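Local coordinates for NMB1025 protein (Neisseria meningitidis serogroup B, PDB 3KJJ), which is of unknown function but belongs to the YjgF/RutC family, whose trimeric members include deaminases acting on reactive enamine and imine intermediates, at residues Y20-G25 with S33-E38; E45-V50 with N85-A90; A52-W57 with I116-V121; M78-E83 with E111-I116. All blocks are in the same frame, centred on the assembly; numbering follows the deposited sequence. Where two conformers were deposited one is given.

Contact 1: residues Y20-G25 with S33-E38; sequences YSEAVG and SGMVPE
S33 closes on the corner of the 20-25 segment with both its backbone and its side chain. From CB, which lies 3.5 Å from S21 O and 3.9 Å from E22 OE1, the short chain runs to OG beside the backbone N (chi1 -85°), and the hydroxyl donates to S21 O over 2.6 Å. OG meets that carbonyl from well above its plane. S33 OG also lies 3.5 Å from Y20 CD1, oblique to the ring. At the next carbonyl, E22 O, the donor is S33 N, 2.9 Å away (156°), so two successive carbonyls are held by one serine. M35, a selenomethionine, bends at chi2 and crosses the E22 side chain at a slant; its CE lies 3.5 Å from E22 O and its SE 3.6 Å from E22 OE1. A water donates to E22 OE1 at 2.6 Å. S33 OG also bonds to R100 N of the second subunit, whose A99 packs on S33, which places this corner at the trimer interface. E22 and A23 both face F14 in a classic beta bulge, the break in strand 21-26 of the YjgF-type sheet.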
loop_
_atom_site.group_PDB
_atom_site.type_symbol
_atom_site.label_atom_id
_atom_site.label_comp_id
_atom_site.label_asym_id
_atom_site.label_seq_id
_atom_site.Cartn_x
_atom_site.Cartn_y
_atom_site.Cartn_z
ATOM N N TYR B 20 10.556 1.301 -13.362
ATOM C CA TYR B 20 9.402 0.577 -12.813
ATOM C C TYR B 20 8.762 -0.259 -13.911
ATOM O O TYR B 20 9.052 -0.054 -15.094
ATOM C CB TYR B 20 8.354 1.568 -12.273
ATOM C CG TYR B 20 7.827 2.500 -13.337
ATOM C CD1 TYR B 20 6.798 2.107 -14.191
ATOM C CD2 TYR B 20 8.375 3.767 -13.511
ATOM C CE1 TYR B 20 6.336 2.944 -15.188
ATOM C CE2 TYR B 20 7.922 4.618 -14.509
ATOM C CZ TYR B 20 6.896 4.204 -15.339
ATOM O OH TYR B 20 6.436 5.050 -16.327
ATOM N N SER B 21 7.889 -1.187 -13.516
ATOM C CA SER B 21 6.991 -1.869 -14.439
ATOM C C SER B 21 5.568 -1.418 -14.186
ATOM O O SER B 21 5.155 -1.231 -13.033
ATOM C CB SER B 21 7.067 -3.394 -14.292
ATOM O OG SER B 21 8.280 -3.910 -14.816
ATOM N N GLU B 22 4.805 -1.282 -15.266
ATOM C CA GLU B 22 3.406 -0.899 -15.156
ATOM C C GLU B 22 2.617 -1.941 -14.393
ATOM O O GLU B 22 1.686 -1.617 -13.647
ATOM C CB GLU B 22 2.801 -0.696 -16.546
ATOM C CG GLU B 22 3.415 0.459 -17.322
ATOM C CD GLU B 22 3.049 1.831 -16.762
ATOM O OE1 GLU B 22 2.498 1.927 -15.633
ATOM O OE2 GLU B 22 3.333 2.819 -17.467
ATOM N N ALA B 23 2.989 -3.202 -14.591
ATOM C CA ALA B 23 2.329 -4.311 -13.912
ATOM C C ALA B 23 3.343 -5.398 -13.602
ATOM O O ALA B 23 4.282 -5.623 -14.367
ATOM C CB ALA B 23 1.221 -4.853 -14.753
ATOM N N VAL B 24 3.149 -6.044 -12.458
ATOM C CA VAL B 24 3.968 -7.160 -12.014
ATOM C C VAL B 24 3.016 -8.208 -11.448
ATOM O O VAL B 24 2.100 -7.870 -10.694
ATOM C CB VAL B 24 4.979 -6.735 -10.926
ATOM C CG1 VAL B 24 5.660 -7.953 -10.331
ATOM C CG2 VAL B 24 6.023 -5.755 -11.494
ATOM N N GLY B 25 3.225 -9.469 -11.828
ATOM C CA GLY B 25 2.356 -10.557 -11.404
ATOM C C GLY B 25 3.097 -11.788 -10.928
ATOM O O GLY B 25 4.044 -12.232 -11.587
ATOM N N SER B 33 1.748 -0.334 -11.005
ATOM C CA SER B 33 2.372 0.947 -10.649
ATOM C C SER B 33 1.225 1.918 -10.402
ATOM O O SER B 33 0.123 1.730 -10.916
ATOM C CB SER B 33 3.263 1.490 -11.792
ATOM O OG SER B 33 4.575 0.948 -11.766
ATOM N N GLY B 34 1.483 2.952 -9.606
ATOM C CA GLY B 34 0.548 4.055 -9.484
ATOM C C GLY B 34 0.302 4.670 -10.847
ATOM O O GLY B 34 1.238 5.060 -11.564
HETATM N N MSE B 35 -0.965 4.761 -11.211
HETATM C CA MSE B 35 -1.317 5.251 -12.539
HETATM C C MSE B 35 -1.676 6.712 -12.395
HETATM O O MSE B 35 -2.436 7.093 -11.509
HETATM C CB MSE B 35 -2.453 4.449 -13.155
HETATM C CG MSE B 35 -2.128 2.962 -13.366
HETATM SE SE MSE B 35 -1.030 2.518 -14.932
HETATM C CE MSE B 35 -0.830 0.622 -14.579
ATOM N N VAL B 36 -1.092 7.513 -13.272
ATOM C CA VAL B 36 -1.197 8.962 -13.229
ATOM C C VAL B 36 -1.829 9.434 -14.541
ATOM O O VAL B 36 -1.770 8.725 -15.540
ATOM C CB VAL B 36 0.198 9.614 -13.044
ATOM C CG1 VAL B 36 0.798 9.228 -11.694
ATOM C CG2 VAL B 36 1.134 9.224 -14.178
ATOM N N PRO B 37 -2.433 10.632 -14.540
ATOM C CA PRO B 37 -3.137 11.136 -15.712
ATOM C C PRO B 37 -2.206 11.313 -16.903
ATOM O O PRO B 37 -1.097 11.817 -16.746
ATOM C CB PRO B 37 -3.652 12.504 -15.252
ATOM C CG PRO B 37 -3.614 12.459 -13.784
ATOM C CD PRO B 37 -2.480 11.588 -13.424
ATOM N N GLU B 38 -2.658 10.868 -18.074
ATOM C CA GLU B 38 -1.965 11.118 -19.337
ATOM C C GLU B 38 -2.775 12.104 -20.170
ATOM O O GLU B 38 -2.280 12.642 -21.163
ATOM C CB GLU B 38 -1.764 9.812 -20.117
ATOM C CG GLU B 38 -0.643 8.931 -19.575
ATOM C CD GLU B 38 -0.535 7.581 -20.287
ATOM O OE1 GLU B 38 0.547 6.965 -20.219
ATOM O OE2 GLU B 38 -1.524 7.130 -20.904
HETATM O O HOH W 1 2.460 4.362 -14.728
#

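Contact 2: residues E45-V50 with N85-A90; sequences EQTADV and NGVWDA
T47 and V87 meet through methyl groups where helices 43-60 and 81-91 lie side by side. T47 sets CG2 anti to its backbone N, with OG1 beside that N (chi1 -59°), so the methyl rather than the hydroxyl faces the neighbouring helix; OG1 bonds back to A43 O, one turn earlier. V87 answers with CG1, trans to its own N at chi1 175°, which carries that branch across the gap. T47 CG2 lies 3.9 Å from V87 CG1 and 4.0 Å from V87 CB, the two side chains sliding past each other in opposite directions. The same CG1 sits 3.8 Å from A48 N and 4.2 Å from A48 CB, resting on the helix backbone where the alanine is small. V87 also touches A44 and L51, so it packs against a row of residues about one turn apart on helix 43-60. The W88 indole packs on A71 and I73 of strand 68-75, with L51 beside it, while NE1 bonds to R19 O of the third subunit. The segment axes approach to 9.0 Å and run in roughly the same direction, crossing at -31°. No hydrogen bond joins the two segments. Two roughly parallel helices laid over one face of the sheet are characteristic of the alpha/beta YjgF fold.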
loop_
_atom_site.group_PDB
_atom_site.type_symbol
_atom_site.label_atom_id
_atom_site.label_comp_id
_atom_site.label_asym_id
_atom_site.label_seq_id
_atom_site.Cartn_x
_atom_site.Cartn_y
_atom_site.Cartn_z
ATOM N N GLU B 45 -11.884 14.309 -15.321
ATOM C CA GLU B 45 -11.228 13.970 -16.584
ATOM C C GLU B 45 -9.997 13.106 -16.325
ATOM O O GLU B 45 -9.791 12.101 -16.986
ATOM C CB GLU B 45 -10.859 15.233 -17.369
ATOM C CG GLU B 45 -12.059 15.914 -18.040
ATOM C CD GLU B 45 -11.789 17.365 -18.459
ATOM O OE1 GLU B 45 -10.616 17.805 -18.449
ATOM O OE2 GLU B 45 -12.764 18.069 -18.801
ATOM N N GLN B 46 -9.201 13.491 -15.336
ATOM C CA GLN B 46 -7.998 12.747 -14.993
ATOM C C GLN B 46 -8.317 11.388 -14.375
ATOM O O GLN B 46 -7.650 10.395 -14.686
ATOM C CB GLN B 46 -7.090 13.580 -14.089
ATOM C CG GLN B 46 -6.424 14.726 -14.856
ATOM C CD GLN B 46 -5.407 15.473 -14.027
ATOM O OE1 GLN B 46 -5.241 15.199 -12.839
ATOM N NE2 GLN B 46 -4.711 16.419 -14.653
ATOM N N THR B 47 -9.356 11.339 -13.542
ATOM C CA THR B 47 -9.777 10.081 -12.921
ATOM C C THR B 47 -10.183 9.097 -14.029
ATOM O O THR B 47 -9.773 7.934 -14.002
ATOM C CB THR B 47 -10.897 10.277 -11.848
ATOM O OG1 THR B 47 -10.438 11.167 -10.812
ATOM C CG2 THR B 47 -11.275 8.944 -11.197
ATOM N N ALA B 48 -10.962 9.581 -15.002
ATOM C CA ALA B 48 -11.398 8.763 -16.139
ATOM C C ALA B 48 -10.206 8.169 -16.879
ATOM O O ALA B 48 -10.188 6.975 -17.159
ATOM C CB ALA B 48 -12.264 9.572 -17.100
ATOM N N ASP B 49 -9.226 9.005 -17.204
ATOM C CA ASP B 49 -8.034 8.546 -17.920
ATOM C C ASP B 49 -7.257 7.480 -17.150
ATOM O O ASP B 49 -6.765 6.512 -17.748
ATOM C CB ASP B 49 -7.097 9.705 -18.256
ATOM C CG ASP B 49 -5.860 9.241 -19.016
ATOM O OD1 ASP B 49 -5.982 8.947 -20.214
ATOM O OD2 ASP B 49 -4.777 9.160 -18.405
ATOM N N VAL B 50 -7.150 7.672 -15.836
ATOM C CA VAL B 50 -6.389 6.788 -14.955
ATOM C C VAL B 50 -7.092 5.429 -14.874
ATOM O O VAL B 50 -6.442 4.391 -14.969
ATOM C CB VAL B 50 -6.177 7.440 -13.555
ATOM C CG1 VAL B 50 -5.864 6.417 -12.480
ATOM C CG2 VAL B 50 -5.035 8.493 -13.629
ATOM N N ASN B 85 -14.814 10.580 -6.839
ATOM C CA ASN B 85 -15.839 9.583 -6.477
ATOM C C ASN B 85 -16.919 9.363 -7.520
ATOM O O ASN B 85 -17.308 8.228 -7.767
ATOM C CB ASN B 85 -16.510 9.939 -5.137
ATOM C CG ASN B 85 -15.611 9.683 -3.945
ATOM O OD1 ASN B 85 -14.638 8.942 -4.033
ATOM N ND2 ASN B 85 -15.933 10.304 -2.823
ATOM N N GLY B 86 -17.401 10.445 -8.130
ATOM C CA GLY B 86 -18.432 10.346 -9.167
ATOM C C GLY B 86 -18.009 9.468 -10.330
ATOM O O GLY B 86 -18.815 8.697 -10.862
ATOM N N VAL B 87 -16.733 9.561 -10.705
ATOM C CA VAL B 87 -16.205 8.778 -11.801
ATOM C C VAL B 87 -15.897 7.350 -11.327
ATOM O O VAL B 87 -16.277 6.381 -11.987
ATOM C CB VAL B 87 -15.006 9.488 -12.477
ATOM C CG1 VAL B 87 -14.370 8.604 -13.551
ATOM C CG2 VAL B 87 -15.476 10.826 -13.071
ATOM N N TRP B 88 -15.230 7.239 -10.179
ATOM C CA TRP B 88 -14.954 5.952 -9.536
ATOM C C TRP B 88 -16.216 5.121 -9.339
ATOM O O TRP B 88 -16.251 3.959 -9.739
ATOM C CB TRP B 88 -14.255 6.180 -8.193
ATOM C CG TRP B 88 -14.087 4.957 -7.349
ATOM C CD1 TRP B 88 -14.939 4.508 -6.392
ATOM C CD2 TRP B 88 -12.980 4.044 -7.367
ATOM N NE1 TRP B 88 -14.440 3.364 -5.814
ATOM C CE2 TRP B 88 -13.243 3.054 -6.399
ATOM C CE3 TRP B 88 -11.810 3.954 -8.127
ATOM C CZ2 TRP B 88 -12.365 1.989 -6.151
ATOM C CZ3 TRP B 88 -10.936 2.892 -7.884
ATOM C CH2 TRP B 88 -11.225 1.925 -6.905
ATOM N N ASP B 89 -17.244 5.727 -8.739
ATOM C CA ASP B 89 -18.525 5.061 -8.463
ATOM C C ASP B 89 -19.196 4.469 -9.692
ATOM O O ASP B 89 -19.813 3.406 -9.601
ATOM C CB ASP B 89 -19.507 6.008 -7.762
ATOM C CG ASP B 89 -19.097 6.323 -6.344
ATOM O OD1 ASP B 89 -18.119 5.720 -5.854
ATOM O OD2 ASP B 89 -19.757 7.176 -5.718
ATOM N N ALA B 90 -19.086 5.170 -10.820
ATOM C CA ALA B 90 -19.627 4.715 -12.109
ATOM C C ALA B 90 -18.786 3.607 -12.748
ATOM O O ALA B 90 -19.306 2.783 -13.507
ATOM C CB ALA B 90 -19.759 5.894 -13.072
#

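Contact 3: residues A52-W57 with I116-V121; sequences AQIDRW and IKITAV
I54 places CG1 beside its backbone N (chi1 -75°) and then extends CD1 at chi2 161°, sending the longer branch from helix 43-60 onto strand 114-121. I118 sets its own CG1 beside the backbone N, but chi2 of -68° folds the chain, leaving CG1 as the atom that receives the helix. I54 CD1 rests 3.6 Å from I118 CG1, and the two side chains reach toward each other tip to tip. Behind the tip, I54 CG2 lies 3.9 Å from I118 CG1, so one methylene of the strand is touched by both branches of the helix residue. The folded end, I118 CD1, is a little farther at 4.1 Å from I54 CD1. Two residues earlier on the strand, I116 is met differently: its side chain crosses that of I54 at about a right angle, and its CG2, anti to the backbone N, lies 3.8 Å from I54 CD1. I116 CB approaches the same methyl at 3.9 Å. A single CD1 therefore bridges two isoleucines of alternate strand positions, whose CB atoms both point toward the helix. All three residues are buried, and the contact is wholly apolar. K117, between them, points away from the helix and forms a salt bridge with D70 of the second subunit. L32 of strand 29-32 touches both I54 and I118; V50 and L51 of helix 43-60 pack on I116. On strand 68-75, I73 touches I116 and A71 touches I118, so helix 43-60 covers one face of the sheet where strand 114-121 runs between strands 29-32 and 68-75.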
loop_
_atom_site.group_PDB
_atom_site.type_symbol
_atom_site.label_atom_id
_atom_site.label_comp_id
_atom_site.label_asym_id
_atom_site.label_seq_id
_atom_site.Cartn_x
_atom_site.Cartn_y
_atom_site.Cartn_z
ATOM N N ALA B 52 -9.042 4.177 -17.169
ATOM C CA ALA B 52 -8.895 3.555 -18.498
ATOM C C ALA B 52 -7.553 2.844 -18.677
ATOM O O ALA B 52 -7.495 1.728 -19.203
ATOM C CB ALA B 52 -9.130 4.590 -19.627
ATOM N N GLN B 53 -6.483 3.474 -18.199
ATOM C CA GLN B 53 -5.175 2.825 -18.080
ATOM C C GLN B 53 -5.234 1.560 -17.243
ATOM O O GLN B 53 -4.680 0.523 -17.630
ATOM C CB GLN B 53 -4.168 3.774 -17.433
ATOM C CG GLN B 53 -3.766 4.955 -18.287
ATOM C CD GLN B 53 -2.823 5.871 -17.542
ATOM O OE1 GLN B 53 -1.733 5.469 -17.163
ATOM N NE2 GLN B 53 -3.252 7.107 -17.314
ATOM N N ILE B 54 -5.893 1.645 -16.086
ATOM C CA ILE B 54 -5.990 0.496 -15.200
ATOM C C ILE B 54 -6.666 -0.664 -15.922
ATOM O O ILE B 54 -6.157 -1.796 -15.883
ATOM C CB ILE B 54 -6.645 0.852 -13.831
ATOM C CG1 ILE B 54 -5.630 1.616 -12.964
ATOM C CG2 ILE B 54 -7.110 -0.411 -13.114
ATOM C CD1 ILE B 54 -6.217 2.421 -11.798
ATOM N N ASP B 55 -7.771 -0.360 -16.608
ATOM C CA ASP B 55 -8.479 -1.323 -17.451
ATOM C C ASP B 55 -7.513 -1.988 -18.435
ATOM O O ASP B 55 -7.506 -3.203 -18.568
ATOM C CB ASP B 55 -9.620 -0.658 -18.233
ATOM C CG ASP B 55 -10.827 -0.312 -17.364
ATOM O OD1 ASP B 55 -10.986 -0.885 -16.264
ATOM O OD2 ASP B 55 -11.638 0.532 -17.810
ATOM N N ARG B 56 -6.689 -1.184 -19.097
ATOM C CA ARG B 56 -5.779 -1.693 -20.123
ATOM C C ARG B 56 -4.700 -2.598 -19.526
ATOM O O ARG B 56 -4.432 -3.672 -20.065
ATOM C CB ARG B 56 -5.182 -0.562 -20.969
ATOM C CG ARG B 56 -6.175 0.067 -21.960
ATOM C CD ARG B 56 -5.482 0.938 -23.029
ATOM N NE ARG B 56 -4.693 2.033 -22.453
ATOM C CZ ARG B 56 -5.183 3.229 -22.120
ATOM N NH1 ARG B 56 -6.469 3.496 -22.297
ATOM N NH2 ARG B 56 -4.382 4.164 -21.601
ATOM N N TRP B 57 -4.133 -2.198 -18.385
ATOM C CA TRP B 57 -3.106 -3.003 -17.719
ATOM C C TRP B 57 -3.644 -4.250 -17.023
ATOM O O TRP B 57 -2.950 -5.264 -16.955
ATOM C CB TRP B 57 -2.236 -2.155 -16.771
ATOM C CG TRP B 57 -1.346 -1.192 -17.537
ATOM C CD1 TRP B 57 -1.439 0.173 -17.554
ATOM C CD2 TRP B 57 -0.257 -1.528 -18.411
ATOM N NE1 TRP B 57 -0.475 0.705 -18.365
ATOM C CE2 TRP B 57 0.263 -0.316 -18.911
ATOM C CE3 TRP B 57 0.318 -2.735 -18.832
ATOM C CZ2 TRP B 57 1.338 -0.273 -19.806
ATOM C CZ3 TRP B 57 1.395 -2.691 -19.713
ATOM C CH2 TRP B 57 1.892 -1.466 -20.191
ATOM N N ILE B 116 -3.800 6.407 -8.864
ATOM C CA ILE B 116 -4.458 5.240 -8.270
ATOM C C ILE B 116 -3.560 4.017 -8.389
ATOM O O ILE B 116 -3.077 3.685 -9.486
ATOM C CB ILE B 116 -5.858 4.977 -8.884
ATOM C CG1 ILE B 116 -6.748 6.217 -8.734
ATOM C CG2 ILE B 116 -6.514 3.736 -8.249
ATOM C CD1 ILE B 116 -8.121 6.127 -9.422
ATOM N N LYS B 117 -3.341 3.378 -7.240
ATOM C CA LYS B 117 -2.493 2.206 -7.099
ATOM C C LYS B 117 -3.355 0.985 -6.809
ATOM O O LYS B 117 -4.070 0.942 -5.807
ATOM C CB LYS B 117 -1.506 2.425 -5.954
ATOM C CG LYS B 117 -0.577 1.241 -5.663
ATOM C CD LYS B 117 0.712 1.363 -6.427
ATOM C CE LYS B 117 1.818 0.625 -5.717
ATOM N NZ LYS B 117 2.970 0.392 -6.634
ATOM N N ILE B 118 -3.249 -0.019 -7.678
ATOM C CA ILE B 118 -4.145 -1.176 -7.669
ATOM C C ILE B 118 -3.386 -2.455 -7.319
ATOM O O ILE B 118 -2.254 -2.651 -7.773
ATOM C CB ILE B 118 -4.777 -1.391 -9.082
ATOM C CG1 ILE B 118 -5.684 -0.226 -9.479
ATOM C CG2 ILE B 118 -5.524 -2.730 -9.166
ATOM C CD1 ILE B 118 -6.947 -0.093 -8.670
ATOM N N THR B 119 -4.032 -3.300 -6.509
ATOM C CA THR B 119 -3.684 -4.703 -6.328
ATOM C C THR B 119 -4.875 -5.525 -6.822
ATOM O O THR B 119 -6.033 -5.242 -6.473
ATOM C CB THR B 119 -3.422 -5.054 -4.842
ATOM O OG1 THR B 119 -2.590 -4.049 -4.243
ATOM C CG2 THR B 119 -2.724 -6.433 -4.703
ATOM N N ALA B 120 -4.594 -6.565 -7.603
ATOM C CA ALA B 120 -5.661 -7.343 -8.214
ATOM C C ALA B 120 -5.290 -8.814 -8.263
ATOM O O ALA B 120 -4.184 -9.206 -7.872
ATOM C CB ALA B 120 -5.977 -6.817 -9.636
ATOM N N VAL B 121 -6.234 -9.624 -8.719
ATOM C CA VAL B 121 -5.991 -11.052 -8.865
ATOM C C VAL B 121 -6.171 -11.494 -10.320
ATOM O O VAL B 121 -7.016 -10.971 -11.040
ATOM C CB VAL B 121 -6.836 -11.898 -7.862
ATOM C CG1 VAL B 121 -8.301 -11.949 -8.258
ATOM C CG2 VAL B 121 -6.262 -13.304 -7.711
#

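Contact 4: residues M78-E83 with E111-I116; sequences MGDYAE and EWRVEI
D80 OD2 is gripped by three donors: R113 NE at 2.8 Å, R113 NH1 at 3.3 Å and a water at 2.7 Å. The NE bond is the straighter of the two arginine bonds, at 162°; the one from NH1 is weak. The oxygen lies close to the guanidinium plane, at its edge, and takes NE on its syn side. The carboxylate itself is turned steeply, its plane 76° from that of the guanidinium, so the salt bridge uses one oxygen against the NE/NH1 edge rather than two oxygens side by side. The arginine chain leaves beside its backbone N and bends at chi3 (61°), which folds NE back within reach of the aspartate and brings its CD to 3.8 Å from D80 OD2. The water also donates to R113 O over 2.8 Å, tying the aspartate to the backbone as well as the side chain of one residue. D80 stands at the N-cap position of helix 81-91, although its side chain makes no capping bond, and it also packs on A43. R113 N is held by Q46 OE1 of helix 43-60, which fixes the backbone from which the arginine reaches out. Both residues are partly exposed. In that setting, two arginine N-H groups and a water gathered on one oxygen would be expected to favour the ionised carboxylate.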
loop_
_atom_site.group_PDB
_atom_site.type_symbol
_atom_site.label_atom_id
_atom_site.label_comp_id
_atom_site.label_asym_id
_atom_site.label_seq_id
_atom_site.Cartn_x
_atom_site.Cartn_y
_atom_site.Cartn_z
HETATM N N MSE B 78 -7.784 17.203 -1.490
HETATM C CA MSE B 78 -9.002 16.504 -1.026
HETATM C C MSE B 78 -10.297 17.254 -1.358
HETATM O O MSE B 78 -11.389 16.708 -1.228
HETATM C CB MSE B 78 -8.921 16.168 0.476
HETATM C CG MSE B 78 -10.032 15.205 1.013
HETATM SE SE MSE B 78 -10.008 13.359 0.268
HETATM C CE MSE B 78 -8.169 12.969 0.687
ATOM N N GLY B 79 -10.173 18.501 -1.808
ATOM C CA GLY B 79 -11.308 19.218 -2.383
ATOM C C GLY B 79 -11.907 18.538 -3.613
ATOM O O GLY B 79 -13.029 18.846 -4.005
ATOM N N ASP B 80 -11.168 17.604 -4.211
ATOM C CA ASP B 80 -11.607 16.923 -5.441
ATOM C C ASP B 80 -12.235 15.554 -5.168
ATOM O O ASP B 80 -12.467 14.779 -6.102
ATOM C CB ASP B 80 -10.430 16.739 -6.408
ATOM C CG ASP B 80 -9.940 18.050 -7.011
ATOM O OD1 ASP B 80 -10.742 18.991 -7.162
ATOM O OD2 ASP B 80 -8.742 18.125 -7.358
ATOM N N TYR B 81 -12.503 15.273 -3.893
ATOM C CA TYR B 81 -13.043 13.982 -3.444
ATOM C C TYR B 81 -14.342 13.585 -4.145
ATOM O O TYR B 81 -14.407 12.521 -4.771
ATOM C CB TYR B 81 -13.240 13.998 -1.925
ATOM C CG TYR B 81 -13.492 12.653 -1.271
ATOM C CD1 TYR B 81 -12.565 11.614 -1.369
ATOM C CD2 TYR B 81 -14.648 12.432 -0.525
ATOM C CE1 TYR B 81 -12.794 10.382 -0.739
ATOM C CE2 TYR B 81 -14.882 11.208 0.103
ATOM C CZ TYR B 81 -13.953 10.192 -0.016
ATOM O OH TYR B 81 -14.189 8.984 0.601
ATOM N N ALA B 82 -15.367 14.429 -4.048
ATOM C CA ALA B 82 -16.661 14.128 -4.667
ATOM C C ALA B 82 -16.565 13.964 -6.184
ATOM O O ALA B 82 -17.220 13.093 -6.755
ATOM C CB ALA B 82 -17.724 15.174 -4.288
ATOM N N GLU B 83 -15.741 14.787 -6.829
ATOM C CA GLU B 83 -15.556 14.718 -8.278
ATOM C C GLU B 83 -14.905 13.405 -8.699
ATOM O O GLU B 83 -15.340 12.782 -9.675
ATOM C CB GLU B 83 -14.730 15.901 -8.798
ATOM C CG GLU B 83 -14.712 16.025 -10.323
ATOM C CD GLU B 83 -14.176 17.365 -10.821
ATOM O OE1 GLU B 83 -13.939 18.265 -9.992
ATOM O OE2 GLU B 83 -13.987 17.514 -12.047
ATOM N N GLU B 111 0.412 19.372 -11.870
ATOM C CA GLU B 111 -0.869 19.313 -12.572
ATOM C C GLU B 111 -1.615 17.975 -12.444
ATOM O O GLU B 111 -2.775 17.885 -12.842
ATOM C CB GLU B 111 -0.740 19.734 -14.046
ATOM C CG GLU B 111 0.480 19.206 -14.782
ATOM C CD GLU B 111 1.750 20.010 -14.515
ATOM O OE1 GLU B 111 2.734 19.404 -14.062
ATOM O OE2 GLU B 111 1.776 21.240 -14.756
ATOM N N TRP B 112 -0.955 16.950 -11.899
ATOM C CA TRP B 112 -1.629 15.679 -11.602
ATOM C C TRP B 112 -2.465 15.807 -10.338
ATOM O O TRP B 112 -1.948 16.127 -9.267
ATOM C CB TRP B 112 -0.635 14.534 -11.425
ATOM C CG TRP B 112 0.186 14.177 -12.636
ATOM C CD1 TRP B 112 -0.033 14.543 -13.937
ATOM C CD2 TRP B 112 1.338 13.325 -12.648
ATOM N NE1 TRP B 112 0.932 13.996 -14.751
ATOM C CE2 TRP B 112 1.780 13.237 -13.986
ATOM C CE3 TRP B 112 2.047 12.637 -11.649
ATOM C CZ2 TRP B 112 2.905 12.489 -14.355
ATOM C CZ3 TRP B 112 3.158 11.883 -12.017
ATOM C CH2 TRP B 112 3.578 11.820 -13.363
ATOM N N ARG B 113 -3.755 15.522 -10.464
ATOM C CA ARG B 113 -4.699 15.695 -9.365
ATOM C C ARG B 113 -5.081 14.362 -8.723
ATOM O O ARG B 113 -5.694 14.335 -7.645
ATOM C CB ARG B 113 -5.944 16.439 -9.860
ATOM C CG ARG B 113 -5.623 17.693 -10.668
ATOM C CD ARG B 113 -6.702 18.732 -10.528
ATOM N NE ARG B 113 -6.861 19.153 -9.140
ATOM C CZ ARG B 113 -6.269 20.216 -8.608
ATOM N NH1 ARG B 113 -6.485 20.525 -7.339
ATOM N NH2 ARG B 113 -5.475 20.976 -9.350
ATOM N N VAL B 114 -4.709 13.259 -9.389
ATOM C CA VAL B 114 -5.044 11.904 -8.926
ATOM C C VAL B 114 -4.031 10.851 -9.398
ATOM O O VAL B 114 -3.453 10.957 -10.481
ATOM C CB VAL B 114 -6.509 11.499 -9.325
ATOM C CG1 VAL B 114 -6.671 11.429 -10.867
ATOM C CG2 VAL B 114 -6.943 10.191 -8.647
ATOM N N GLU B 115 -3.811 9.856 -8.547
ATOM C CA GLU B 115 -2.986 8.703 -8.860
ATOM C C GLU B 115 -3.642 7.523 -8.158
ATOM O O GLU B 115 -4.021 7.625 -6.995
ATOM C CB GLU B 115 -1.538 8.914 -8.372
ATOM C CG GLU B 115 -0.567 7.770 -8.682
ATOM C CD GLU B 115 0.900 8.131 -8.438
ATOM O OE1 GLU B 115 1.233 9.332 -8.372
ATOM O OE2 GLU B 115 1.731 7.208 -8.326
ATOM N N ILE B 116 -3.800 6.407 -8.864
ATOM C CA ILE B 116 -4.458 5.240 -8.270
ATOM C C ILE B 116 -3.560 4.017 -8.389
ATOM O O ILE B 116 -3.077 3.685 -9.486
ATOM C CB ILE B 116 -5.858 4.977 -8.884
ATOM C CG1 ILE B 116 -6.748 6.217 -8.734
ATOM C CG2 ILE B 116 -6.514 3.736 -8.249
ATOM C CD1 ILE B 116 -8.121 6.127 -9.422
HETATM O O HOH W 2 -6.619 16.729 -6.490
#

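Contact 3 lies nearest the chain centre and is purely apolar, and contact 1 is also buried but polar, with S33 also bonded to the second subunit. Contact 2 is partly buried and made of methyl packing, whereas contact 4 is a charged pair at the surface. Helix 43-60 serves contacts 2 and 3, helix 81-91 contacts 2 and 4, and strand 114-121 contacts 3 and 4, which share I116. The 33-38 segment joins the rest: M35 N bonds to I116 O, V36 O to Q53 NE2 and E38 N to D49 OD2. Likewise Q46 ties contact 2 to the backbone of 111-116. Chemistry thus shifts from hydrocarbon under the helix to ionic at the surface.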